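Local coordinates for protein beta-N-acetylhexosaminidase (Arthrobacter aurescens, PDB 3RCN) that probably hydrolyses terminal non-reducing N-acetyl-D-hexosamine residues in N-acetyl-beta-D-hexosaminides, as a member of glycosyl hydrolase family 20, at residues A[164-169]-A[504-509]; A[9-14]-A[477-482]; A[426-431]-A[471-476]; A[418-423]-A[464-469]. All blocks are in the same frame, centred on the assembly; numbering follows the deposited sequence. Where two conformers were deposited one is given.

Interaction 1 of 4, residues A[164-169]-A[504-509]; sequences MAMHKL and ARLEAM
Where helix 154-166 of the catalytic barrel domain runs out, Met166 and His167 pack against Arg505, Leu506 and Met509 at the end of helix 491-508. The contact is apolar, with no hydrogen bond across it. Met166, modelled as selenomethionine, carries much of the contact: CG stands anti to the backbone N (chi1 -177°) and the chain bends twice beyond it. Its terminal CE touches Arg505 CB and Leu506 CD2, each at 4.1 Å, and the Met166 and Arg505 side chains cross at about a right angle. Met509, also selenomethionine, lies beside the same CE, though its exact approach is doubtful because two conformers were deposited. The Leu506 CD2 methyl comes in at the edge of the His167 ring, in its plane and 3.7 Å from CE1, while SE of Met166 sits over one face toward the rim. The imidazole is held by Val163 O at ND1 and by His502 at NE2; His502 also bonds Arg505 NH1. A Schellman motif ends the first helix at Lys168, which has positive phi. Helix 95-109 touches Met166 through Gln103 and Arg505 through Gln107, helix 474-483 meets His167 and Leu506, and Leu169 packs on Arg141 and Thr143 of strand 140-146.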
loop_
_atom_site.group_PDB
_atom_site.type_symbol
_atom_site.label_atom_id
_atom_site.label_comp_id
_atom_site.label_asym_id
_atom_site.label_seq_id
_atom_site.Cartn_x
_atom_site.Cartn_y
_atom_site.Cartn_z
HETATM N N MSE A 164 13.172 1.854 -0.916
HETATM C CA MSE A 164 14.445 1.723 -1.641
HETATM C C MSE A 164 15.244 3.024 -1.652
HETATM O O MSE A 164 16.448 3.026 -1.409
HETATM C CB MSE A 164 14.226 1.306 -3.097
HETATM C CG MSE A 164 13.859 -0.138 -3.331
HETATM SE SE MSE A 164 13.633 -0.440 -5.258
HETATM C CE MSE A 164 15.398 -0.034 -5.961
ATOM N N ALA A 165 14.573 4.126 -1.970
ATOM C CA ALA A 165 15.256 5.402 -2.091
ATOM C C ALA A 165 15.825 5.824 -0.735
ATOM O O ALA A 165 16.835 6.534 -0.655
ATOM C CB ALA A 165 14.304 6.460 -2.640
HETATM N N MSE A 166 15.165 5.382 0.330
HETATM C CA MSE A 166 15.589 5.725 1.681
HETATM C C MSE A 166 16.905 5.030 2.015
HETATM O O MSE A 166 17.670 5.490 2.858
HETATM C CB MSE A 166 14.502 5.358 2.698
HETATM C CG MSE A 166 14.833 5.747 4.135
HETATM SE SE MSE A 166 15.697 4.312 5.149
HETATM C CE MSE A 166 14.061 3.505 5.963
ATOM N N HIS A 167 17.156 3.915 1.345
ATOM C CA HIS A 167 18.425 3.200 1.485
ATOM C C HIS A 167 19.465 3.598 0.424
ATOM O O HIS A 167 20.559 3.033 0.373
ATOM C CB HIS A 167 18.191 1.696 1.490
ATOM C CG HIS A 167 17.466 1.210 2.705
ATOM N ND1 HIS A 167 16.092 1.170 2.784
ATOM C CD2 HIS A 167 17.930 0.769 3.896
ATOM C CE1 HIS A 167 15.737 0.704 3.971
ATOM N NE2 HIS A 167 16.833 0.454 4.662
ATOM N N LYS A 168 19.111 4.585 -0.397
ATOM C CA LYS A 168 19.978 5.117 -1.442
ATOM C C LYS A 168 20.254 4.117 -2.562
ATOM O O LYS A 168 21.248 4.232 -3.249
ATOM C CB LYS A 168 21.304 5.586 -0.836
ATOM C CG LYS A 168 21.203 6.805 0.109
ATOM C CD LYS A 168 22.596 7.211 0.635
ATOM C CE LYS A 168 22.617 8.570 1.348
ATOM N NZ LYS A 168 21.970 8.557 2.691
ATOM N N LEU A 169 19.354 3.152 -2.738
ATOM C CA LEU A 169 19.388 2.239 -3.868
ATOM C C LEU A 169 18.894 2.997 -5.088
ATOM O O LEU A 169 17.866 3.673 -5.013
ATOM C CB LEU A 169 18.511 1.014 -3.607
ATOM C CG LEU A 169 19.019 0.168 -2.432
ATOM C CD1 LEU A 169 17.987 -0.830 -1.951
ATOM C CD2 LEU A 169 20.316 -0.542 -2.785
ATOM N N ALA A 504 13.565 1.008 13.787
ATOM C CA ALA A 504 12.495 1.962 14.087
ATOM C C ALA A 504 12.095 2.738 12.841
ATOM O O ALA A 504 10.926 3.101 12.684
ATOM C CB ALA A 504 12.911 2.919 15.185
ATOM N N ARG A 505 13.071 2.989 11.961
ATOM C CA ARG A 505 12.806 3.657 10.683
ATOM C C ARG A 505 11.991 2.762 9.746
ATOM O O ARG A 505 11.051 3.231 9.091
ATOM C CB ARG A 505 14.104 4.055 9.995
ATOM C CG ARG A 505 14.893 5.138 10.693
ATOM C CD ARG A 505 16.206 5.404 9.951
ATOM N NE ARG A 505 17.194 6.037 10.814
ATOM C CZ ARG A 505 18.404 5.546 11.048
ATOM N NH1 ARG A 505 18.794 4.424 10.455
ATOM N NH2 ARG A 505 19.229 6.186 11.863
ATOM N N LEU A 506 12.351 1.479 9.681
ATOM C CA LEU A 506 11.574 0.519 8.903
ATOM C C LEU A 506 10.133 0.408 9.424
ATOM O O LEU A 506 9.176 0.317 8.645
ATOM C CB LEU A 506 12.238 -0.854 8.910
ATOM C CG LEU A 506 13.635 -0.967 8.297
ATOM C CD1 LEU A 506 14.108 -2.398 8.353
ATOM C CD2 LEU A 506 13.682 -0.453 6.866
ATOM N N GLU A 507 9.977 0.409 10.744
ATOM C CA GLU A 507 8.644 0.371 11.325
ATOM C C GLU A 507 7.865 1.603 10.901
ATOM O O GLU A 507 6.691 1.513 10.574
ATOM C CB GLU A 507 8.695 0.268 12.847
ATOM C CG GLU A 507 9.092 -1.110 13.365
ATOM C CD GLU A 507 9.299 -1.136 14.877
ATOM O OE1 GLU A 507 8.543 -0.446 15.615
ATOM O OE2 GLU A 507 10.226 -1.845 15.329
ATOM N N ALA A 508 8.527 2.749 10.893
ATOM C CA ALA A 508 7.861 3.995 10.559
ATOM C C ALA A 508 7.399 4.029 9.092
ATOM O O ALA A 508 6.434 4.715 8.754
ATOM C CB ALA A 508 8.770 5.189 10.885
HETATM N N MSE A 509 8.086 3.284 8.230
HETATM C CA MSE A 509 7.767 3.264 6.800
HETATM C C MSE A 509 6.800 2.141 6.431
HETATM O O MSE A 509 6.529 1.905 5.251
HETATM C CB MSE A 509 9.041 3.163 5.952
HETATM C CG MSE A 509 9.995 4.337 6.122
HETATM SE SE MSE A 509 11.347 4.461 4.712
HETATM C CE MSE A 509 10.238 5.290 3.333
#

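Interaction 2 of 4, residues A[9-14]-A[477-482]; sequences QLIPAP and AISEVF
Ala13 and Glu480 share the one hydrogen bond between the two segments: Ala13 N donates to Glu480 OE1 at 2.8 Å with an N-H...O angle of 157°. The donor stands well above the carboxylate plane, 53° out of it. CG of Glu480 is anti to the backbone N (chi1 -179°), and a further bend at chi2 brings CD toward the loop. Its other oxygen, OE2, is taken by Tyr432 OH and by a salt bridge to Arg497, so both oxygens of this buried group have partners; the nearby arginine would probably favour the ionised form. The contact joins two domains: residues 9-14 form the loop leading into strand 16-26 of the N-terminal family 20 domain, and helix 474-483 belongs to the catalytic barrel domain. The rest is van der Waals packing. Pro12, which follows a cis peptide bond, lays its ring on the helix, with CB 3.8 Å from Glu480 CA and CG 3.8 Å from Ser479 OG. That hydroxyl is already hydrogen-bonded to Ser476 O. Ile11 crosses the Glu480 side chain at about a right angle, CG1 lying 4.1 Å from OE1, and Ala13 CB rests 3.6 Å from the same oxygen. Backbone carbonyls add bonds outward: Ile11 O accepts from Gln107 NE2, and Ala13 O pairs with Ser484 OG.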
loop_
_atom_site.group_PDB
_atom_site.type_symbol
_atom_site.label_atom_id
_atom_site.label_comp_id
_atom_site.label_asym_id
_atom_site.label_seq_id
_atom_site.Cartn_x
_atom_site.Cartn_y
_atom_site.Cartn_z
ATOM N N GLN A 9 23.998 6.780 14.155
ATOM C CA GLN A 9 23.221 5.598 13.781
ATOM C C GLN A 9 22.735 5.414 12.334
ATOM O O GLN A 9 21.885 4.565 12.075
ATOM C CB GLN A 9 22.219 5.220 14.857
ATOM C CG GLN A 9 22.975 4.922 16.143
ATOM C CD GLN A 9 22.087 4.532 17.289
ATOM O OE1 GLN A 9 21.100 5.215 17.601
ATOM N NE2 GLN A 9 22.428 3.427 17.933
ATOM N N LEU A 10 23.181 6.296 11.440
ATOM C CA LEU A 10 22.835 6.260 10.009
ATOM C C LEU A 10 23.105 4.946 9.276
ATOM O O LEU A 10 24.189 4.372 9.391
ATOM C CB LEU A 10 23.604 7.357 9.286
ATOM C CG LEU A 10 23.490 8.735 9.925
ATOM C CD1 LEU A 10 24.515 9.637 9.324
ATOM C CD2 LEU A 10 22.087 9.293 9.717
ATOM N N ILE A 11 22.124 4.478 8.509
ATOM C CA ILE A 11 22.381 3.424 7.536
ATOM C C ILE A 11 21.786 3.844 6.198
ATOM O O ILE A 11 20.636 4.283 6.144
ATOM C CB ILE A 11 21.675 2.122 7.966
ATOM C CG1 ILE A 11 22.357 1.502 9.181
ATOM C CG2 ILE A 11 21.622 1.124 6.840
ATOM C CD1 ILE A 11 21.603 0.331 9.745
ATOM N N PRO A 12 22.531 3.637 5.098
ATOM C CA PRO A 12 23.943 3.214 5.023
ATOM C C PRO A 12 24.875 4.219 5.706
ATOM O O PRO A 12 24.632 5.414 5.635
ATOM C CB PRO A 12 24.246 3.243 3.515
ATOM C CG PRO A 12 22.913 3.365 2.830
ATOM C CD PRO A 12 22.002 4.047 3.787
ATOM N N ALA A 13 25.941 3.743 6.338
ATOM C CA ALA A 13 26.923 4.633 6.959
ATOM C C ALA A 13 27.591 5.517 5.914
ATOM O O ALA A 13 28.067 5.015 4.904
ATOM C CB ALA A 13 27.975 3.817 7.695
ATOM N N PRO A 14 27.649 6.835 6.164
ATOM C CA PRO A 14 28.284 7.800 5.255
ATOM C C PRO A 14 29.795 7.607 5.237
ATOM O O PRO A 14 30.338 6.941 6.115
ATOM C CB PRO A 14 27.955 9.161 5.882
ATOM C CG PRO A 14 27.026 8.882 7.019
ATOM C CD PRO A 14 27.230 7.468 7.422
ATOM N N ALA A 477 21.319 -4.120 5.210
ATOM C CA ALA A 477 22.743 -4.433 5.261
ATOM C C ALA A 477 23.378 -4.372 3.858
ATOM O O ALA A 477 24.477 -3.834 3.665
ATOM C CB ALA A 477 22.941 -5.797 5.884
ATOM N N ILE A 478 22.662 -4.919 2.881
ATOM C CA ILE A 478 23.056 -4.842 1.483
ATOM C C ILE A 478 23.184 -3.396 0.996
ATOM O O ILE A 478 24.134 -3.061 0.296
ATOM C CB ILE A 478 22.087 -5.659 0.597
ATOM C CG1 ILE A 478 22.410 -7.148 0.714
ATOM C CG2 ILE A 478 22.188 -5.249 -0.845
ATOM C CD1 ILE A 478 21.220 -8.062 0.548
ATOM N N SER A 479 22.247 -2.530 1.365
ATOM C CA SER A 479 22.324 -1.139 0.918
ATOM C C SER A 479 23.622 -0.496 1.394
ATOM O O SER A 479 24.168 0.378 0.717
ATOM C CB SER A 479 21.114 -0.312 1.383
ATOM O OG SER A 479 21.187 0.021 2.767
ATOM N N GLU A 480 24.114 -0.932 2.556
ATOM C CA GLU A 480 25.371 -0.414 3.094
ATOM C C GLU A 480 26.568 -0.957 2.309
ATOM O O GLU A 480 27.498 -0.225 1.963
ATOM C CB GLU A 480 25.516 -0.737 4.584
ATOM C CG GLU A 480 26.797 -0.183 5.181
ATOM C CD GLU A 480 26.674 0.224 6.647
ATOM O OE1 GLU A 480 25.798 1.055 6.961
ATOM O OE2 GLU A 480 27.465 -0.275 7.476
ATOM N N VAL A 481 26.533 -2.255 2.033
ATOM C CA VAL A 481 27.563 -2.879 1.223
ATOM C C VAL A 481 27.698 -2.148 -0.117
ATOM O O VAL A 481 28.805 -1.917 -0.581
ATOM C CB VAL A 481 27.276 -4.385 1.008
ATOM C CG1 VAL A 481 28.240 -4.985 -0.007
ATOM C CG2 VAL A 481 27.326 -5.143 2.341
ATOM N N PHE A 482 26.575 -1.753 -0.717
ATOM C CA PHE A 482 26.596 -1.055 -2.010
ATOM C C PHE A 482 27.009 0.412 -1.928
ATOM O O PHE A 482 27.641 0.927 -2.847
ATOM C CB PHE A 482 25.230 -1.114 -2.702
ATOM C CG PHE A 482 24.787 -2.499 -3.060
ATOM C CD1 PHE A 482 25.568 -3.595 -2.745
ATOM C CD2 PHE A 482 23.576 -2.702 -3.715
ATOM C CE1 PHE A 482 25.153 -4.878 -3.080
ATOM C CE2 PHE A 482 23.151 -3.974 -4.046
ATOM C CZ PHE A 482 23.944 -5.068 -3.730
#

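Interaction 3 of 4, residues A[426-431]-A[471-476]; sequences TTLQAV and AFPRLS
Pro473 is the first residue of 471-476 to meet the other segment, its CG lying 4.1 Å from Leu428 CD1. A cis peptide bond precedes it, just after Phe472 has left the preceding helix. The same leucine methyl lies 3.9 Å from Pro473 O and then 3.7 Å from Arg474 CA; CG anti to the backbone N (chi1 -178°) and the turn at chi2 (61°) bring CD1 there. Arg474 does the polar work. Its chain bends at chi3 (-68°) and crosses the Thr426 side chain at about a right angle. NH1 gives Thr426 O a weak hydrogen bond of 3.1 Å, oblique to the guanidinium, while Thr426 CB sits at the edge of that group, in its plane and 3.6 Å from NH1. His410 O is a second acceptor for NH1, and Ala470 O takes NH2. An alanine here would probably leave the carbonyls of His410 and Ala470 without this donor and open a gap beside Thr426. At the backbone, Arg474 O lies 3.9 Å from Val431 CG1. Ser476 N bonds back to Pro473 O. On the other segment Thr427 is the N-cap of helix 428-432, OG1 accepting from Ala430 N at 3.1 Å. The arrangement is thus one of two helices, 428-432 and 474-483, packed together by their N-terminal parts within the catalytic barrel domain.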
loop_
_atom_site.group_PDB
_atom_site.type_symbol
_atom_site.label_atom_id
_atom_site.label_comp_id
_atom_site.label_asym_id
_atom_site.label_seq_id
_atom_site.Cartn_x
_atom_site.Cartn_y
_atom_site.Cartn_z
ATOM N N THR A 426 20.948 -17.817 3.922
ATOM C CA THR A 426 21.612 -16.555 3.654
ATOM C C THR A 426 21.230 -15.589 4.759
ATOM O O THR A 426 20.104 -15.074 4.790
ATOM C CB THR A 426 21.108 -15.965 2.333
ATOM O OG1 THR A 426 21.188 -16.952 1.291
ATOM C CG2 THR A 426 21.900 -14.704 1.968
ATOM N N THR A 427 22.187 -15.264 5.616
ATOM C CA THR A 427 21.823 -14.585 6.846
ATOM C C THR A 427 22.135 -13.107 6.755
ATOM O O THR A 427 22.751 -12.643 5.793
ATOM C CB THR A 427 22.590 -15.172 8.043
ATOM O OG1 THR A 427 23.988 -14.891 7.894
ATOM C CG2 THR A 427 22.391 -16.675 8.118
ATOM N N LEU A 428 21.752 -12.379 7.796
ATOM C CA LEU A 428 21.994 -10.948 7.847
ATOM C C LEU A 428 23.496 -10.659 7.845
ATOM O O LEU A 428 23.961 -9.756 7.159
ATOM C CB LEU A 428 21.340 -10.343 9.090
ATOM C CG LEU A 428 21.500 -8.832 9.183
ATOM C CD1 LEU A 428 20.834 -8.141 7.988
ATOM C CD2 LEU A 428 20.909 -8.352 10.488
ATOM N N GLN A 429 24.249 -11.433 8.618
ATOM C CA GLN A 429 25.676 -11.201 8.746
ATOM C C GLN A 429 26.409 -11.633 7.471
ATOM O O GLN A 429 27.270 -10.915 6.970
ATOM C CB GLN A 429 26.219 -11.928 9.975
ATOM C CG GLN A 429 27.713 -11.776 10.209
ATOM C CD GLN A 429 28.194 -12.615 11.388
ATOM O OE1 GLN A 429 29.363 -12.579 11.748
ATOM N NE2 GLN A 429 27.286 -13.375 11.992
ATOM N N ALA A 430 26.049 -12.796 6.939
ATOM C CA ALA A 430 26.671 -13.296 5.722
ATOM C C ALA A 430 26.556 -12.266 4.598
ATOM O O ALA A 430 27.530 -11.941 3.930
ATOM C CB ALA A 430 26.040 -14.619 5.310
ATOM N N VAL A 431 25.350 -11.752 4.413
ATOM C CA VAL A 431 25.056 -10.776 3.381
ATOM C C VAL A 431 25.805 -9.462 3.619
ATOM O O VAL A 431 26.115 -8.737 2.672
ATOM C CB VAL A 431 23.526 -10.523 3.333
ATOM C CG1 VAL A 431 23.204 -9.058 3.109
ATOM C CG2 VAL A 431 22.875 -11.409 2.293
ATOM N N ALA A 471 12.691 -9.291 2.079
ATOM C CA ALA A 471 13.659 -8.262 1.729
ATOM C C ALA A 471 14.369 -7.676 2.936
ATOM O O ALA A 471 15.523 -7.258 2.842
ATOM C CB ALA A 471 12.996 -7.156 0.910
ATOM N N PHE A 472 13.688 -7.618 4.071
ATOM C CA PHE A 472 14.277 -6.937 5.225
ATOM C C PHE A 472 14.386 -7.836 6.431
ATOM O O PHE A 472 13.553 -8.727 6.611
ATOM C CB PHE A 472 13.485 -5.680 5.562
ATOM C CG PHE A 472 13.582 -4.630 4.513
ATOM C CD1 PHE A 472 14.680 -3.783 4.470
ATOM C CD2 PHE A 472 12.595 -4.505 3.545
ATOM C CE1 PHE A 472 14.793 -2.815 3.494
ATOM C CE2 PHE A 472 12.694 -3.533 2.567
ATOM C CZ PHE A 472 13.799 -2.684 2.537
ATOM N N PRO A 473 15.384 -7.581 7.294
ATOM C CA PRO A 473 16.435 -6.552 7.345
ATOM C C PRO A 473 17.596 -6.670 6.324
ATOM O O PRO A 473 18.388 -5.735 6.209
ATOM C CB PRO A 473 16.952 -6.677 8.778
ATOM C CG PRO A 473 16.832 -8.140 9.061
ATOM C CD PRO A 473 15.595 -8.609 8.335
ATOM N N ARG A 474 17.750 -7.820 5.673
ATOM C CA ARG A 474 18.904 -8.055 4.791
ATOM C C ARG A 474 19.196 -6.938 3.795
ATOM O O ARG A 474 20.335 -6.537 3.643
ATOM C CB ARG A 474 18.762 -9.383 4.046
ATOM C CG ARG A 474 18.973 -10.569 4.948
ATOM C CD ARG A 474 18.849 -11.851 4.179
ATOM N NE ARG A 474 17.488 -12.088 3.729
ATOM C CZ ARG A 474 17.111 -13.167 3.058
ATOM N NH1 ARG A 474 17.996 -14.111 2.747
ATOM N NH2 ARG A 474 15.850 -13.303 2.695
ATOM N N LEU A 475 18.168 -6.431 3.132
ATOM C CA LEU A 475 18.333 -5.356 2.163
ATOM C C LEU A 475 18.917 -4.071 2.789
ATOM O O LEU A 475 19.491 -3.232 2.090
ATOM C CB LEU A 475 16.991 -5.067 1.492
ATOM C CG LEU A 475 17.043 -4.220 0.229
ATOM C CD1 LEU A 475 18.139 -4.735 -0.696
ATOM C CD2 LEU A 475 15.692 -4.225 -0.484
ATOM N N SER A 476 18.770 -3.910 4.101
ATOM C CA SER A 476 19.362 -2.761 4.775
ATOM C C SER A 476 20.877 -2.918 4.852
ATOM O O SER A 476 21.626 -1.969 4.604
ATOM C CB SER A 476 18.787 -2.583 6.182
ATOM O OG SER A 476 17.399 -2.315 6.141
#

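Interaction 4 of 4, residues A[418-423]-A[464-469]; sequences EPVPVG and PRRVQF. With SO4 (sulfate ion), chain B.
Pro419 and Phe469 reach toward each other tip to tip, CG of the proline coming 3.6 Å from CE1 of the ring at an oblique angle. Pro419 also faces Arg466, its CB over one face of the guanidinium, but that arginine was modelled in two conformers and the approach is therefore tentative. Phe469 is put there with CG anti to the backbone N (chi1 175°), and Glu418 OE1 approaches the ring's edge 4.2 Å from CZ, the carboxylate and ring planes 20° apart. One shell out, a salt bridge to Arg514 holds Glu418 OE2. On the same helix, Arg465 NH1 donates to O4 of a sulfate ion, probably from the crystallisation liquor, at 3.2 Å and nearly straight at 168°, the oxygen lying in the guanidinium plane. Ser463 and Arg215 of the second subunit also bind this sulfate. The NE of Arg465 pairs with Glu512, and NH2 bonds Gly218 O of the second subunit. An alanine in place of Arg465 would probably leave Glu512 without its charged mate and remove one tie to the second subunit. Helix 464-471 thus packs against the loop that runs into strand 422-423, itself paired in parallel with strand 531-532.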
loop_
_atom_site.group_PDB
_atom_site.type_symbol
_atom_site.label_atom_id
_atom_site.label_comp_id
_atom_site.label_asym_id
_atom_site.label_seq_id
_atom_site.Cartn_x
_atom_site.Cartn_y
_atom_site.Cartn_z
ATOM N N GLU A 418 11.556 -21.117 9.761
ATOM C CA GLU A 418 11.454 -20.134 8.689
ATOM C C GLU A 418 10.353 -20.561 7.705
ATOM O O GLU A 418 10.221 -21.742 7.388
ATOM C CB GLU A 418 12.801 -19.987 7.963
ATOM C CG GLU A 418 13.987 -19.603 8.854
ATOM C CD GLU A 418 13.752 -18.305 9.628
ATOM O OE1 GLU A 418 13.350 -17.297 9.000
ATOM O OE2 GLU A 418 13.960 -18.294 10.866
ATOM N N PRO A 419 9.541 -19.601 7.239
ATOM C CA PRO A 419 8.443 -19.867 6.292
ATOM C C PRO A 419 8.886 -20.305 4.874
ATOM O O PRO A 419 9.716 -19.638 4.280
ATOM C CB PRO A 419 7.706 -18.517 6.224
ATOM C CG PRO A 419 8.714 -17.501 6.657
ATOM C CD PRO A 419 9.585 -18.191 7.666
ATOM N N VAL A 420 8.296 -21.381 4.348
ATOM C CA VAL A 420 8.632 -21.935 3.030
ATOM C C VAL A 420 10.127 -21.858 2.716
ATOM O O VAL A 420 10.533 -21.132 1.801
ATOM C CB VAL A 420 7.856 -21.223 1.905
ATOM C CG1 VAL A 420 7.856 -22.066 0.631
ATOM C CG2 VAL A 420 6.433 -20.919 2.351
ATOM N N PRO A 421 10.955 -22.585 3.487
ATOM C CA PRO A 421 12.410 -22.487 3.323
ATOM C C PRO A 421 12.913 -23.060 1.996
ATOM O O PRO A 421 12.644 -24.214 1.660
ATOM C CB PRO A 421 12.933 -23.322 4.486
ATOM C CG PRO A 421 11.873 -24.335 4.708
ATOM C CD PRO A 421 10.577 -23.625 4.457
ATOM N N VAL A 422 13.708 -22.265 1.290
ATOM C CA VAL A 422 14.241 -22.643 -0.005
ATOM C C VAL A 422 15.607 -22.002 -0.191
ATOM O O VAL A 422 15.912 -20.982 0.423
ATOM C CB VAL A 422 13.328 -22.206 -1.184
ATOM C CG1 VAL A 422 12.015 -22.981 -1.190
ATOM C CG2 VAL A 422 13.088 -20.701 -1.172
ATOM N N GLY A 423 16.430 -22.603 -1.037
ATOM C CA GLY A 423 17.736 -22.055 -1.316
ATOM C C GLY A 423 18.681 -22.274 -0.157
ATOM O O GLY A 423 18.414 -23.073 0.738
ATOM N N PRO A 464 2.468 -8.583 -0.289
ATOM C CA PRO A 464 3.508 -7.574 -0.052
ATOM C C PRO A 464 4.110 -7.699 1.355
ATOM O O PRO A 464 5.254 -7.318 1.568
ATOM C CB PRO A 464 2.759 -6.243 -0.203
ATOM C CG PRO A 464 1.544 -6.567 -0.988
ATOM C CD PRO A 464 1.180 -7.985 -0.676
ATOM N N ARG A 465 3.349 -8.222 2.308
ATOM C CA ARG A 465 3.914 -8.469 3.628
ATOM C C ARG A 465 5.033 -9.504 3.518
ATOM O O ARG A 465 6.114 -9.330 4.076
ATOM C CB ARG A 465 2.846 -8.946 4.611
ATOM C CG ARG A 465 1.648 -8.020 4.738
ATOM C CD ARG A 465 0.583 -8.605 5.676
ATOM N NE ARG A 465 0.945 -8.412 7.074
ATOM C CZ ARG A 465 0.397 -9.061 8.097
ATOM N NH1 ARG A 465 -0.545 -9.969 7.898
ATOM N NH2 ARG A 465 0.807 -8.806 9.325
ATOM N N ARG A 466 4.778 -10.589 2.803
ATOM C CA ARG A 466 5.787 -11.629 2.668
ATOM C C ARG A 466 7.033 -11.103 1.934
ATOM O O ARG A 466 8.170 -11.428 2.289
ATOM C CB ARG A 466 5.195 -12.859 1.979
ATOM C CG ARG A 466 4.202 -13.617 2.848
ATOM C CD ARG A 466 4.665 -15.048 3.086
ATOM N NE ARG A 466 5.996 -15.078 3.668
ATOM C CZ ARG A 466 7.000 -15.842 3.239
ATOM N NH1 ARG A 466 6.842 -16.676 2.216
ATOM N NH2 ARG A 466 8.170 -15.779 3.852
ATOM N N VAL A 467 6.822 -10.268 0.924
ATOM C CA VAL A 467 7.950 -9.656 0.247
ATOM C C VAL A 467 8.800 -8.813 1.204
ATOM O O VAL A 467 10.036 -8.810 1.125
ATOM C CB VAL A 467 7.493 -8.807 -0.956
ATOM C CG1 VAL A 467 8.608 -7.863 -1.390
ATOM C CG2 VAL A 467 7.039 -9.715 -2.116
ATOM N N GLN A 468 8.142 -8.108 2.121
ATOM C CA GLN A 468 8.853 -7.276 3.099
ATOM C C GLN A 468 9.667 -8.131 4.068
ATOM O O GLN A 468 10.773 -7.771 4.487
ATOM C CB GLN A 468 7.867 -6.398 3.871
ATOM C CG GLN A 468 7.192 -5.357 3.006
ATOM C CD GLN A 468 6.248 -4.489 3.795
ATOM O OE1 GLN A 468 5.702 -4.915 4.816
ATOM N NE2 GLN A 468 6.058 -3.256 3.338
ATOM N N PHE A 469 9.091 -9.269 4.422
ATOM C CA PHE A 469 9.727 -10.191 5.322
ATOM C C PHE A 469 11.009 -10.696 4.639
ATOM O O PHE A 469 12.080 -10.767 5.253
ATOM C CB PHE A 469 8.754 -11.328 5.638
ATOM C CG PHE A 469 9.345 -12.416 6.483
ATOM C CD1 PHE A 469 10.031 -13.473 5.897
ATOM C CD2 PHE A 469 9.220 -12.387 7.861
ATOM C CE1 PHE A 469 10.582 -14.474 6.674
ATOM C CE2 PHE A 469 9.767 -13.386 8.636
ATOM C CZ PHE A 469 10.453 -14.428 8.041
HETATM S S SO4 B . -0.590 -12.285 4.864
HETATM O O1 SO4 B . -0.618 -12.943 6.171
HETATM O O2 SO4 B . 0.794 -12.066 4.461
HETATM O O3 SO4 B . -1.255 -13.151 3.897
HETATM O O4 SO4 B . -1.290 -11.004 4.924
#

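In the fold
Helix 474-483 ties the first three contacts together. Interactions 2 and 3 both use it, with centres about 12 Å apart, and they touch where Ala477 CB lies 3.8 Å from Leu428 CD1. Interaction 1 has its centre about 11 Å from that of interaction 2, joined by a probable hydrogen bond of 3.1 Å from Arg505 NH2 to Gln9 O; it meets interaction 3 where His167 CE1 packs 3.7 Å from Phe472 CE1. Interaction 4 lies about 13 Å from interaction 3, whose segments adjoin its own in sequence, and about 23 Å from interaction 2, centre to centre. Interactions 1 and 4 both touch the second subunit. All four lie away from the predicted proton donor, Glu316.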